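Local structure of fervidolysin (Fervidobacterium pennivorans, 1R6V) at residues A[389-394]-A[408-413]; A[402-407]-A[490-495]. The protein degrades keratin into peptides as a subtilisin-like serine protease, which lets the bacterium grow on native feathers. The protein carries 1 engineered substitution. One frame throughout, in Å; residues are numbered along the deposited sequence.

Helix 403-413 takes part in both contacts, whose centres lie about 12 Å apart. In contact 1 its second half packs against helix 380-397 inside the catalytic domain; in contact 2 its first turns meet strand 487-494 of the first beta-sandwich domain. I406 belongs to contact 2 by sequence but leans into contact 1, its CG2 3.8 Å from V391 CG2 and its CD1 4.1 Å from L394 CB. Charges link them too: K408 NZ makes a long, weak ion pair with D494 OD1 at 3.4 Å, and E411 pairs with R407. Helix 380-397 carries S381, the probable charge-relay serine, near its start, yet both contacts lie away from the catalytic and calcium sites.

Contact 1: residues A[389-394]-A[408-413]; sequences GVVAVL and KLLENT
V391 and L410 have the closest CA atoms, 8.5 Å apart, where helix 389-394 passes helix 408-413 with axes 11.6 Å apart at closest and N-to-C directions 111° apart. At that spacing the backbones do not touch, and branched aliphatic side chains of the two helices meet in the space between. L410 is the principal one, since the two-methyl fork of a leucine can reach three residues. Its CD2 faces two residues one turn apart on the other helix, lying 3.7 Å from V390 CG1 and 3.7 Å from L394 CD1, while its CD1 branch turns to V391 CG2 at 4.2 Å. V390 has CG1 anti to its backbone N (chi1 169°), which sends this methyl to the leucine; the two side chains run alongside one another with opposite headings. L394 points across the interface and divides its fork: CD1 touches both leucines, and CD2 meets L409 CD2 at 4.1 Å, the two chains slanting past each other. The interface is wholly apolar, with no hydrogen bond across it, and its five touching residues are buried. It belongs to the alpha/beta core of the subtilase domain, where helix 380-397 begins beside the probable catalytic serine, as in other subtilases. L433 packs on V390, and V431 on L410, so residues that follow helix 403-413 close round the same leucine and valine. Polar groups of 408-413 are placed off the interface. K408 bends at chi2 and chi3, and its NZ lies 2.9 Å from E411 OE1, almost in line with the C-O bond; E411 OE2 goes to R407. T413 OG1 bonds to L409 O at 2.8 Å, giving the hydroxyl a carbonyl partner four residues earlier.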
loop_
_atom_site.group_PDB
_atom_site.type_symbol
_atom_site.label_atom_id
_atom_site.label_comp_id
_atom_site.label_asym_id
_atom_site.label_seq_id
_atom_site.Cartn_x
_atom_site.Cartn_y
_atom_site.Cartn_z
ATOM N N GLY A 389 -2.061 10.195 20.037
ATOM C CA GLY A 389 -2.177 10.378 21.476
ATOM C C GLY A 389 -3.617 10.209 21.952
ATOM O O GLY A 389 -3.884 9.608 22.995
ATOM N N VAL A 390 -4.560 10.747 21.189
ATOM C CA VAL A 390 -5.960 10.613 21.550
ATOM C C VAL A 390 -6.335 9.129 21.523
ATOM O O VAL A 390 -7.012 8.642 22.419
ATOM C CB VAL A 390 -6.868 11.409 20.582
ATOM C CG1 VAL A 390 -8.342 11.036 20.803
ATOM C CG2 VAL A 390 -6.685 12.912 20.834
ATOM N N VAL A 391 -5.902 8.413 20.485
ATOM C CA VAL A 391 -6.197 6.980 20.406
ATOM C C VAL A 391 -5.641 6.232 21.625
ATOM O O VAL A 391 -6.296 5.340 22.182
ATOM C CB VAL A 391 -5.600 6.350 19.101
ATOM C CG1 VAL A 391 -5.777 4.809 19.104
ATOM C CG2 VAL A 391 -6.315 6.929 17.880
ATOM N N ALA A 392 -4.417 6.562 22.031
ATOM C CA ALA A 392 -3.828 5.888 23.181
ATOM C C ALA A 392 -4.668 6.085 24.444
ATOM O O ALA A 392 -4.836 5.148 25.226
ATOM C CB ALA A 392 -2.391 6.381 23.410
ATOM N N VAL A 393 -5.174 7.298 24.649
ATOM C CA VAL A 393 -6.018 7.581 25.820
ATOM C C VAL A 393 -7.323 6.772 25.704
ATOM O O VAL A 393 -7.775 6.143 26.670
ATOM C CB VAL A 393 -6.304 9.126 25.944
ATOM C CG1 VAL A 393 -7.251 9.414 27.128
ATOM C CG2 VAL A 393 -4.976 9.865 26.192
ATOM N N LEU A 394 -7.909 6.744 24.512
ATOM C CA LEU A 394 -9.145 5.988 24.306
ATOM C C LEU A 394 -8.975 4.495 24.536
ATOM O O LEU A 394 -9.887 3.840 25.050
ATOM C CB LEU A 394 -9.687 6.199 22.891
ATOM C CG LEU A 394 -10.105 7.633 22.535
ATOM C CD1 LEU A 394 -10.517 7.700 21.073
ATOM C CD2 LEU A 394 -11.276 8.075 23.427
ATOM N N LYS A 408 -14.345 5.397 14.154
ATOM C CA LYS A 408 -15.682 5.987 14.134
ATOM C C LYS A 408 -15.955 6.863 15.337
ATOM O O LYS A 408 -16.704 7.831 15.235
ATOM C CB LYS A 408 -16.769 4.908 14.030
ATOM C CG LYS A 408 -16.772 4.139 12.708
ATOM C CD LYS A 408 -16.792 5.052 11.457
ATOM C CE LYS A 408 -17.878 6.108 11.507
ATOM N NZ LYS A 408 -17.860 6.933 10.246
ATOM N N LEU A 409 -15.378 6.528 16.484
ATOM C CA LEU A 409 -15.593 7.335 17.680
ATOM C C LEU A 409 -15.002 8.713 17.429
ATOM O O LEU A 409 -15.614 9.737 17.741
ATOM C CB LEU A 409 -14.925 6.692 18.895
ATOM C CG LEU A 409 -15.045 7.465 20.221
ATOM C CD1 LEU A 409 -16.517 7.854 20.526
ATOM C CD2 LEU A 409 -14.489 6.602 21.332
ATOM N N LEU A 410 -13.802 8.743 16.856
ATOM C CA LEU A 410 -13.173 10.024 16.556
ATOM C C LEU A 410 -13.991 10.861 15.580
ATOM O O LEU A 410 -14.146 12.069 15.766
ATOM C CB LEU A 410 -11.783 9.816 15.949
ATOM C CG LEU A 410 -10.740 9.164 16.846
ATOM C CD1 LEU A 410 -9.453 9.066 16.064
ATOM C CD2 LEU A 410 -10.555 9.931 18.109
ATOM N N GLU A 411 -14.492 10.226 14.522
ATOM C CA GLU A 411 -15.257 10.934 13.509
ATOM C C GLU A 411 -16.612 11.389 14.040
ATOM O O GLU A 411 -17.059 12.491 13.727
ATOM C CB GLU A 411 -15.424 10.049 12.277
ATOM C CG GLU A 411 -14.087 9.790 11.552
ATOM C CD GLU A 411 -14.183 8.757 10.448
ATOM O OE1 GLU A 411 -15.290 8.225 10.199
ATOM O OE2 GLU A 411 -13.132 8.471 9.828
ATOM N N ASN A 412 -17.241 10.556 14.865
ATOM C CA ASN A 412 -18.540 10.902 15.431
ATOM C C ASN A 412 -18.481 12.033 16.452
ATOM O O ASN A 412 -19.497 12.698 16.687
ATOM C CB ASN A 412 -19.187 9.679 16.096
ATOM C CG ASN A 412 -19.602 8.619 15.095
ATOM O OD1 ASN A 412 -19.691 8.879 13.896
ATOM N ND2 ASN A 412 -19.876 7.416 15.591
ATOM N N THR A 413 -17.312 12.269 17.042
ATOM C CA THR A 413 -17.185 13.310 18.060
ATOM C C THR A 413 -16.353 14.518 17.662
ATOM O O THR A 413 -16.141 15.430 18.476
ATOM C CB THR A 413 -16.613 12.734 19.387
ATOM O OG1 THR A 413 -15.342 12.105 19.144
ATOM C CG2 THR A 413 -17.567 11.713 19.982
#

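Contact 2: residues A[402-407]-A[490-495]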
loop_
_atom_site.group_PDB
_atom_site.type_symbol
_atom_site.label_atom_id
_atom_site.label_comp_id
_atom_site.label_asym_id
_atom_site.label_seq_id
_atom_site.Cartn_x
_atom_site.Cartn_y
_atom_site.Cartn_z
ATOM N N LYS A 402 -12.274 -2.241 18.645
ATOM C CA LYS A 402 -11.699 -2.745 17.400
ATOM C C LYS A 402 -11.258 -1.476 16.688
ATOM O O LYS A 402 -11.786 -0.400 16.965
ATOM C CB LYS A 402 -12.761 -3.481 16.587
ATOM C CG LYS A 402 -13.195 -4.765 17.266
ATOM C CD LYS A 402 -14.336 -5.438 16.550
ATOM C CE LYS A 402 -14.602 -6.807 17.159
ATOM N NZ LYS A 402 -14.825 -6.734 18.636
ATOM N N PRO A 403 -10.284 -1.573 15.772
ATOM C CA PRO A 403 -9.847 -0.359 15.083
ATOM C C PRO A 403 -10.936 0.504 14.447
ATOM O O PRO A 403 -10.904 1.732 14.574
ATOM C CB PRO A 403 -8.814 -0.890 14.083
ATOM C CG PRO A 403 -8.162 -1.997 14.906
ATOM C CD PRO A 403 -9.383 -2.706 15.478
ATOM N N TRP A 404 -11.915 -0.107 13.786
ATOM C CA TRP A 404 -12.958 0.706 13.173
ATOM C C TRP A 404 -13.765 1.463 14.230
ATOM O O TRP A 404 -14.239 2.572 13.981
ATOM C CB TRP A 404 -13.891 -0.138 12.292
ATOM C CG TRP A 404 -14.876 -1.046 13.006
ATOM C CD1 TRP A 404 -14.777 -2.401 13.159
ATOM C CD2 TRP A 404 -16.147 -0.675 13.560
ATOM N NE1 TRP A 404 -15.909 -2.896 13.767
ATOM C CE2 TRP A 404 -16.763 -1.858 14.019
ATOM C CE3 TRP A 404 -16.823 0.544 13.711
ATOM C CZ2 TRP A 404 -18.026 -1.857 14.619
ATOM C CZ3 TRP A 404 -18.071 0.542 14.308
ATOM C CH2 TRP A 404 -18.661 -0.651 14.753
ATOM N N GLN A 405 -13.903 0.878 15.416
ATOM C CA GLN A 405 -14.659 1.550 16.465
ATOM C C GLN A 405 -13.929 2.796 16.945
ATOM O O GLN A 405 -14.549 3.819 17.231
ATOM C CB GLN A 405 -14.899 0.606 17.640
ATOM C CG GLN A 405 -15.824 -0.554 17.321
ATOM C CD GLN A 405 -16.038 -1.463 18.532
ATOM O OE1 GLN A 405 -15.124 -2.150 18.978
ATOM N NE2 GLN A 405 -17.250 -1.459 19.064
ATOM N N ILE A 406 -12.610 2.704 17.046
ATOM C CA ILE A 406 -11.831 3.858 17.467
ATOM C C ILE A 406 -11.952 4.943 16.411
ATOM O O ILE A 406 -12.191 6.115 16.737
ATOM C CB ILE A 406 -10.338 3.488 17.670
ATOM C CG1 ILE A 406 -10.195 2.572 18.896
ATOM C CG2 ILE A 406 -9.488 4.782 17.809
ATOM C CD1 ILE A 406 -10.588 3.239 20.230
ATOM N N ARG A 407 -11.800 4.578 15.133
ATOM C CA ARG A 407 -11.906 5.590 14.101
ATOM C C ARG A 407 -13.295 6.219 14.092
ATOM O O ARG A 407 -13.414 7.437 14.030
ATOM C CB ARG A 407 -11.600 5.026 12.711
ATOM C CG ARG A 407 -11.689 6.082 11.605
ATOM C CD ARG A 407 -11.255 5.507 10.260
ATOM N NE ARG A 407 -12.045 4.341 9.867
ATOM C CZ ARG A 407 -13.300 4.397 9.431
ATOM N NH1 ARG A 407 -13.917 5.573 9.318
ATOM N NH2 ARG A 407 -13.937 3.276 9.121
ATOM N N PHE A 490 -10.784 -5.015 2.441
ATOM C CA PHE A 490 -10.995 -3.689 3.012
ATOM C C PHE A 490 -11.238 -3.816 4.514
ATOM O O PHE A 490 -12.377 -3.944 4.940
ATOM C CB PHE A 490 -12.217 -3.032 2.354
ATOM C CG PHE A 490 -12.030 -2.763 0.885
ATOM C CD1 PHE A 490 -12.255 -3.760 -0.058
ATOM C CD2 PHE A 490 -11.599 -1.516 0.456
ATOM C CE1 PHE A 490 -12.051 -3.518 -1.419
ATOM C CE2 PHE A 490 -11.390 -1.260 -0.899
ATOM C CZ PHE A 490 -11.617 -2.263 -1.835
ATOM N N PRO A 491 -10.179 -3.740 5.330
ATOM C CA PRO A 491 -10.377 -3.865 6.775
ATOM C C PRO A 491 -10.811 -2.604 7.488
ATOM O O PRO A 491 -10.384 -1.497 7.152
ATOM C CB PRO A 491 -9.019 -4.350 7.278
ATOM C CG PRO A 491 -8.052 -3.739 6.307
ATOM C CD PRO A 491 -8.749 -3.757 4.967
ATOM N N HIS A 492 -11.686 -2.797 8.466
ATOM C CA HIS A 492 -12.135 -1.708 9.311
ATOM C C HIS A 492 -12.614 -0.461 8.599
ATOM O O HIS A 492 -12.340 0.640 9.040
ATOM C CB HIS A 492 -11.000 -1.391 10.283
ATOM C CG HIS A 492 -10.664 -2.554 11.157
ATOM N ND1 HIS A 492 -11.405 -2.868 12.275
ATOM C CD2 HIS A 492 -9.774 -3.562 10.999
ATOM C CE1 HIS A 492 -10.996 -4.027 12.761
ATOM N NE2 HIS A 492 -10.009 -4.469 12.003
ATOM N N ILE A 493 -13.363 -0.655 7.519
ATOM C CA ILE A 493 -13.921 0.455 6.772
ATOM C C ILE A 493 -15.352 0.723 7.266
ATOM O O ILE A 493 -15.929 -0.064 8.021
ATOM C CB ILE A 493 -13.983 0.176 5.237
ATOM C CG1 ILE A 493 -14.900 -1.013 4.931
ATOM C CG2 ILE A 493 -12.566 -0.087 4.696
ATOM C CD1 ILE A 493 -15.312 -1.084 3.440
ATOM N N ASP A 494 -15.907 1.851 6.837
ATOM C CA ASP A 494 -17.277 2.222 7.205
ATOM C C ASP A 494 -18.323 1.258 6.643
ATOM O O ASP A 494 -18.184 0.729 5.529
ATOM C CB ASP A 494 -17.670 3.593 6.622
ATOM C CG ASP A 494 -17.007 4.756 7.302
ATOM O OD1 ASP A 494 -16.383 4.571 8.371
ATOM O OD2 ASP A 494 -17.136 5.887 6.758
ATOM N N SER A 495 -19.396 1.063 7.400
ATOM C CA SER A 495 -20.503 0.277 6.878
ATOM C C SER A 495 -21.310 1.361 6.131
ATOM O O SER A 495 -21.102 2.552 6.359
ATOM C CB SER A 495 -21.332 -0.322 8.007
ATOM O OG SER A 495 -21.765 0.688 8.903
HETATM O O HOH W 1 -10.482 2.028 10.611
#
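R407 meets D494 end-on with both terminal nitrogens, NH1 at 2.8 Å and NH2 at 2.9 Å from the same oxygen, OD1. That oxygen lies in the guanidinium plane, but the carboxylate is turned 41° from it, and both nitrogens approach OD1 from one face. NH2 also gives a nearly straight bond to H492 O, 3.1 Å away, and a water bridges R407 NE to that carbonyl, so one flat, multi-donor group serves three acceptors. The bend at chi3 (58°) sets NE for this water. An alanine here removes both donors to OD1 and the NH2 bond, and would probably leave the buried D494 carboxylate with less positive charge to offset it. D494 OD2 pairs with R472. At the corner of the strand, H492 ND1 accepts a hydrogen bond from W404 N at 3.2 Å, the donor well out of the ring plane. P403 offers CH groups to the imidazole, its CB over one face as a CH-pi contact, 3.9 Å from the centroid; the W404 indole meets it rim to rim. Arginine and histidine thus join a catalytic-domain helix to an edge strand of the Ig-like sandwich, a buried interdomain junction in this multidomain subtilase.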